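Local coordinates for ThermoDBP-single stranded DNA binding protein (Thermoproteus tenax, PDB 3TEK) that probably binds single-stranded DNA through its N-terminal domain, replacing the canonical single-stranded DNA-binding protein in the Thermoproteales, at residues I28-G33 with F57-G62; K24-R29 with R65-P70. All coordinates share one frame; numbering follows the deposited sequence.

Interaction 1: I28-G33 with F57-G62; sequences IRWNTG and FGAVAG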
# COMPACT_ATOMS: atom_id res chain seq x y z
N ILE A 28 -0.70 -9.14 -2.87
CA ILE A 28 -1.64 -8.05 -3.02
C ILE A 28 -1.10 -7.03 -4.03
O ILE A 28 0.02 -6.54 -3.91
CB ILE A 28 -1.90 -7.35 -1.71
CG1 ILE A 28 -2.41 -8.34 -0.66
CG2 ILE A 28 -2.89 -6.21 -1.90
CD1 ILE A 28 -2.69 -7.68 0.64
N ARG A 29 -1.93 -6.73 -5.02
CA ARG A 29 -1.66 -5.68 -5.98
C ARG A 29 -2.51 -4.50 -5.57
O ARG A 29 -3.73 -4.60 -5.54
CB ARG A 29 -2.02 -6.12 -7.40
CG ARG A 29 -1.16 -7.27 -7.90
CD ARG A 29 -1.65 -7.88 -9.20
NE ARG A 29 -0.95 -9.15 -9.44
CZ ARG A 29 -1.51 -10.36 -9.55
NH1 ARG A 29 -2.83 -10.53 -9.49
NH2 ARG A 29 -0.72 -11.42 -9.75
N TRP A 30 -1.86 -3.38 -5.26
CA TRP A 30 -2.54 -2.25 -4.66
C TRP A 30 -2.27 -0.96 -5.43
O TRP A 30 -1.13 -0.56 -5.60
CB TRP A 30 -2.09 -2.14 -3.20
CG TRP A 30 -2.56 -0.93 -2.46
CD1 TRP A 30 -3.79 -0.36 -2.52
CD2 TRP A 30 -1.80 -0.14 -1.53
NE1 TRP A 30 -3.86 0.73 -1.69
CE2 TRP A 30 -2.65 0.89 -1.07
CE3 TRP A 30 -0.49 -0.20 -1.06
CZ2 TRP A 30 -2.23 1.85 -0.15
CZ3 TRP A 30 -0.08 0.76 -0.14
CH2 TRP A 30 -0.95 1.77 0.31
N ASN A 31 -3.32 -0.32 -5.92
CA ASN A 31 -3.20 1.02 -6.49
C ASN A 31 -3.82 2.01 -5.54
O ASN A 31 -4.94 1.84 -5.14
CB ASN A 31 -3.87 1.13 -7.87
CG ASN A 31 -3.56 2.49 -8.59
OD1 ASN A 31 -3.35 3.53 -7.95
ND2 ASN A 31 -3.55 2.47 -9.93
N THR A 32 -3.06 3.05 -5.20
CA THR A 32 -3.48 4.04 -4.22
C THR A 32 -4.68 4.83 -4.67
O THR A 32 -5.41 5.39 -3.84
CB THR A 32 -2.37 5.10 -3.99
OG1 THR A 32 -2.14 5.82 -5.21
CG2 THR A 32 -1.08 4.43 -3.53
N GLY A 33 -4.83 4.93 -5.98
CA GLY A 33 -5.76 5.84 -6.57
C GLY A 33 -5.11 7.18 -6.80
O GLY A 33 -3.96 7.44 -6.38
N PHE A 57 -4.82 -0.63 5.06
CA PHE A 57 -5.56 -1.50 5.96
C PHE A 57 -6.81 -2.07 5.31
O PHE A 57 -7.13 -3.23 5.51
CB PHE A 57 -5.91 -0.77 7.25
CG PHE A 57 -4.78 -0.74 8.26
CD1 PHE A 57 -3.46 -0.57 7.85
CD2 PHE A 57 -5.03 -0.88 9.61
CE1 PHE A 57 -2.41 -0.54 8.77
CE2 PHE A 57 -3.97 -0.85 10.56
CZ PHE A 57 -2.65 -0.68 10.11
N GLY A 58 -7.49 -1.24 4.54
CA GLY A 58 -8.62 -1.71 3.73
C GLY A 58 -8.16 -2.70 2.69
O GLY A 58 -8.82 -3.71 2.45
N ALA A 59 -7.00 -2.42 2.09
CA ALA A 59 -6.45 -3.34 1.10
C ALA A 59 -6.13 -4.72 1.71
O ALA A 59 -6.44 -5.74 1.12
CB ALA A 59 -5.18 -2.73 0.43
N VAL A 60 -5.56 -4.73 2.91
CA VAL A 60 -5.22 -6.01 3.57
C VAL A 60 -6.47 -6.75 4.00
O VAL A 60 -6.59 -7.95 3.74
CB VAL A 60 -4.26 -5.75 4.72
CG1 VAL A 60 -4.05 -6.99 5.55
CG2 VAL A 60 -2.92 -5.18 4.13
N ALA A 61 -7.38 -6.07 4.66
CA ALA A 61 -8.59 -6.70 5.22
C ALA A 61 -9.41 -7.25 4.09
O ALA A 61 -9.87 -8.39 4.15
CB ALA A 61 -9.41 -5.70 6.03
N GLY A 62 -9.58 -6.43 3.04
CA GLY A 62 -10.30 -6.83 1.83
C GLY A 62 -9.70 -8.05 1.17
O GLY A 62 -10.42 -8.97 0.81
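The carbonyl oxygen of Ala59 accepts a hydrogen bond from Ser63 OG, one turn further along the helix, and the apolar tip of Ile28 lies against that peptide oxygen: Ile28 CD1 is 4.2 Å from Ala59 O. Ile28 CD1 also lies 4.3 Å from Val60 CG2. Isoleucine suits the spot because its extended branch, with CD1 anti to CA, carries a methyl from the strand across to the helix. Val60 also touches Leu124 and Phe76.

Helix 52-68 packs here on a face of the antiparallel sheet, against strand 23-31; the axes of the short segments 28-31 and 57-62 come within 9.7 Å, at 147° between their directions. Ala59 has the smallest side chain that still has a methyl, which lets the helix sit close enough for an aromatic ring to reach it. Trp30 CG is anti to the backbone N (chi1 173°), and Ala59 CB then lies over one face of the indole, 4.2 Å from the centroid of the Trp30 five-membered ring, a CH-pi contact. Thr32 N lies over the opposite face, near the rim, and Phe52 meets the ring edge-to-face.

Next to the tryptophan, Asn31 OD1 accepts from Gly33 N at 2.8 Å, an Asx turn whose donor stands above the amide plane, and Thr32 OG1 gives its proton to Gly33 O at 2.7 Å while Ile118 N also bonds to that hydroxyl. Glycine fits position 33, where the backbone angles would press a CB against Thr32 O.

Interaction 2: K24-R29 with R65-P70; sequences KLVLIR and REQFGP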
# COMPACT_ATOMS: atom_id res chain seq x y z
N LYS A 24 0.13 -20.49 3.34
CA LYS A 24 -0.46 -19.71 2.29
C LYS A 24 -0.12 -18.24 2.56
O LYS A 24 -0.31 -17.77 3.67
CB LYS A 24 -1.96 -19.89 2.29
CG LYS A 24 -2.39 -21.29 1.99
CD LYS A 24 -2.40 -21.54 0.49
CE LYS A 24 -3.20 -22.82 0.14
NZ LYS A 24 -2.30 -24.00 0.08
N LEU A 25 0.38 -17.54 1.56
CA LEU A 25 0.59 -16.10 1.67
C LEU A 25 -0.34 -15.39 0.70
O LEU A 25 -0.87 -16.01 -0.23
CB LEU A 25 2.05 -15.73 1.41
CG LEU A 25 3.00 -16.44 2.39
CD1 LEU A 25 3.73 -17.51 1.68
CD2 LEU A 25 4.01 -15.46 2.97
N VAL A 26 -0.51 -14.09 0.91
CA VAL A 26 -1.39 -13.29 0.08
C VAL A 26 -0.56 -12.30 -0.71
O VAL A 26 0.08 -11.42 -0.14
CB VAL A 26 -2.46 -12.56 0.91
CG1 VAL A 26 -3.47 -11.86 -0.02
CG2 VAL A 26 -3.20 -13.55 1.86
N LEU A 27 -0.56 -12.48 -2.03
CA LEU A 27 -0.00 -11.48 -2.95
C LEU A 27 -1.04 -10.39 -3.19
O LEU A 27 -2.14 -10.68 -3.64
CB LEU A 27 0.41 -12.12 -4.26
CG LEU A 27 0.99 -11.24 -5.36
CD1 LEU A 27 2.18 -10.43 -4.88
CD2 LEU A 27 1.38 -12.10 -6.53
N ILE A 28 -0.70 -9.14 -2.87
CA ILE A 28 -1.64 -8.05 -3.02
C ILE A 28 -1.10 -7.03 -4.03
O ILE A 28 0.02 -6.54 -3.91
CB ILE A 28 -1.90 -7.35 -1.71
CG1 ILE A 28 -2.41 -8.34 -0.66
CG2 ILE A 28 -2.89 -6.21 -1.90
CD1 ILE A 28 -2.69 -7.68 0.64
N ARG A 29 -1.93 -6.73 -5.02
CA ARG A 29 -1.66 -5.68 -5.98
C ARG A 29 -2.51 -4.50 -5.57
O ARG A 29 -3.73 -4.60 -5.54
CB ARG A 29 -2.02 -6.12 -7.40
CG ARG A 29 -1.16 -7.27 -7.90
CD ARG A 29 -1.65 -7.88 -9.20
NE ARG A 29 -0.95 -9.15 -9.44
CZ ARG A 29 -1.51 -10.36 -9.55
NH1 ARG A 29 -2.83 -10.53 -9.49
NH2 ARG A 29 -0.72 -11.42 -9.75
N ARG A 65 -10.41 -11.27 3.31
CA ARG A 65 -11.78 -11.69 3.06
C ARG A 65 -11.93 -12.39 1.72
O ARG A 65 -12.58 -13.42 1.65
CB ARG A 65 -12.73 -10.49 3.09
CG ARG A 65 -12.93 -9.92 4.46
CD ARG A 65 -14.08 -8.89 4.50
NE ARG A 65 -13.74 -7.81 5.43
CZ ARG A 65 -13.30 -6.59 5.09
NH1 ARG A 65 -13.18 -6.24 3.80
NH2 ARG A 65 -13.01 -5.71 6.04
N GLU A 66 -11.34 -11.80 0.67
CA GLU A 66 -11.35 -12.39 -0.69
C GLU A 66 -10.81 -13.80 -0.67
O GLU A 66 -11.47 -14.76 -1.11
CB GLU A 66 -10.48 -11.57 -1.63
CG GLU A 66 -11.17 -10.45 -2.33
CD GLU A 66 -11.91 -10.94 -3.58
OE1 GLU A 66 -11.29 -11.65 -4.42
OE2 GLU A 66 -13.11 -10.60 -3.71
N GLN A 67 -9.60 -13.93 -0.14
CA GLN A 67 -8.91 -15.21 -0.20
C GLN A 67 -9.37 -16.29 0.80
O GLN A 67 -9.36 -17.47 0.45
CB GLN A 67 -7.39 -14.99 -0.11
CG GLN A 67 -6.86 -14.14 -1.26
CD GLN A 67 -7.36 -14.60 -2.62
OE1 GLN A 67 -7.51 -15.81 -2.88
NE2 GLN A 67 -7.63 -13.65 -3.50
N PHE A 68 -9.73 -15.90 2.01
CA PHE A 68 -10.09 -16.87 3.06
C PHE A 68 -11.56 -16.86 3.51
O PHE A 68 -11.91 -17.56 4.46
CB PHE A 68 -9.22 -16.65 4.30
CG PHE A 68 -7.76 -16.81 4.03
CD1 PHE A 68 -7.21 -18.08 3.86
CD2 PHE A 68 -6.95 -15.69 3.94
CE1 PHE A 68 -5.85 -18.23 3.61
CE2 PHE A 68 -5.58 -15.82 3.69
CZ PHE A 68 -5.03 -17.10 3.53
N GLY A 69 -12.39 -16.03 2.87
CA GLY A 69 -13.79 -15.85 3.26
C GLY A 69 -13.98 -15.10 4.57
O GLY A 69 -13.10 -14.35 4.98
N PRO A 70 -15.11 -15.32 5.26
CA PRO A 70 -15.40 -14.50 6.45
C PRO A 70 -14.37 -14.66 7.57
O PRO A 70 -14.12 -13.70 8.28
CB PRO A 70 -16.80 -14.98 6.89
CG PRO A 70 -16.93 -16.33 6.34
CD PRO A 70 -16.17 -16.32 5.03
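With Val26 CG1 anti to the backbone N (chi1 -173°), the other branch, CG2, is set beside that N, while Phe68 CG lies anti to its own carbonyl carbon (chi1 -60°). The two side chains then approach from opposite directions and meet where Val26 CG2 comes 3.8 Å from Phe68 CE2, the nearest touch between these residues. The valine's remaining branch is not idle: Val26 CG1 rests 4.3 Å from Gln67 CG, so a beta-branched residue serves both helix side chains at once, and it also touches Ser63.

Lys24, two residues earlier on the strand, adds its aliphatic base. Its CB lies at the edge of the phenyl ring, close to the ring plane, 4.3 Å from Phe68 CZ, after which the chain turns away so that Lys24 NZ can bond to Thr19 OG1. A long side chain of this kind is apt here, greasy near the backbone and polar at the end. Gln67 divides its roles in the same manner: its methylene CB lies over one face of the Phe68 ring, 4.1 Å above the plane, whereas its amide NE2 bonds to Ser15 OG. Phe68 and Gln67 both touch Leu17 of the outer strand 13-20 as well.

Helical geometry ends just after Phe68. Gly69 is the first residue to leave it, with a phi of 71° that glycine tolerates easily, and Gly69 N makes a weak bond to Arg65 O. The contact joins the C-terminal end of helix 52-68 to strand 23-31, the helix-on-sheet packing of an alpha+beta fold.

From the N terminus, strand 13-20 leads into strand 23-31, which supplies the first segment of both contacts: 24-29 for interaction 2, then 28-33 for interaction 1, the segments overlapping at Ile28 and Arg29. The chain next leaves the sheet, passes helix 37-41 and enters helix 52-68. Interaction 1 closes first, at 57-62, around 23 intervening residues; interaction 2 closes at 65-70, around 35. The smaller loop therefore sits within the larger, without crossing, as expected when helix and strand run roughly antiparallel. Their centres are about 11 Å apart, so together they join helix 52-68 to strand 23-31 at two places, from the chain's buried middle towards a more exposed end.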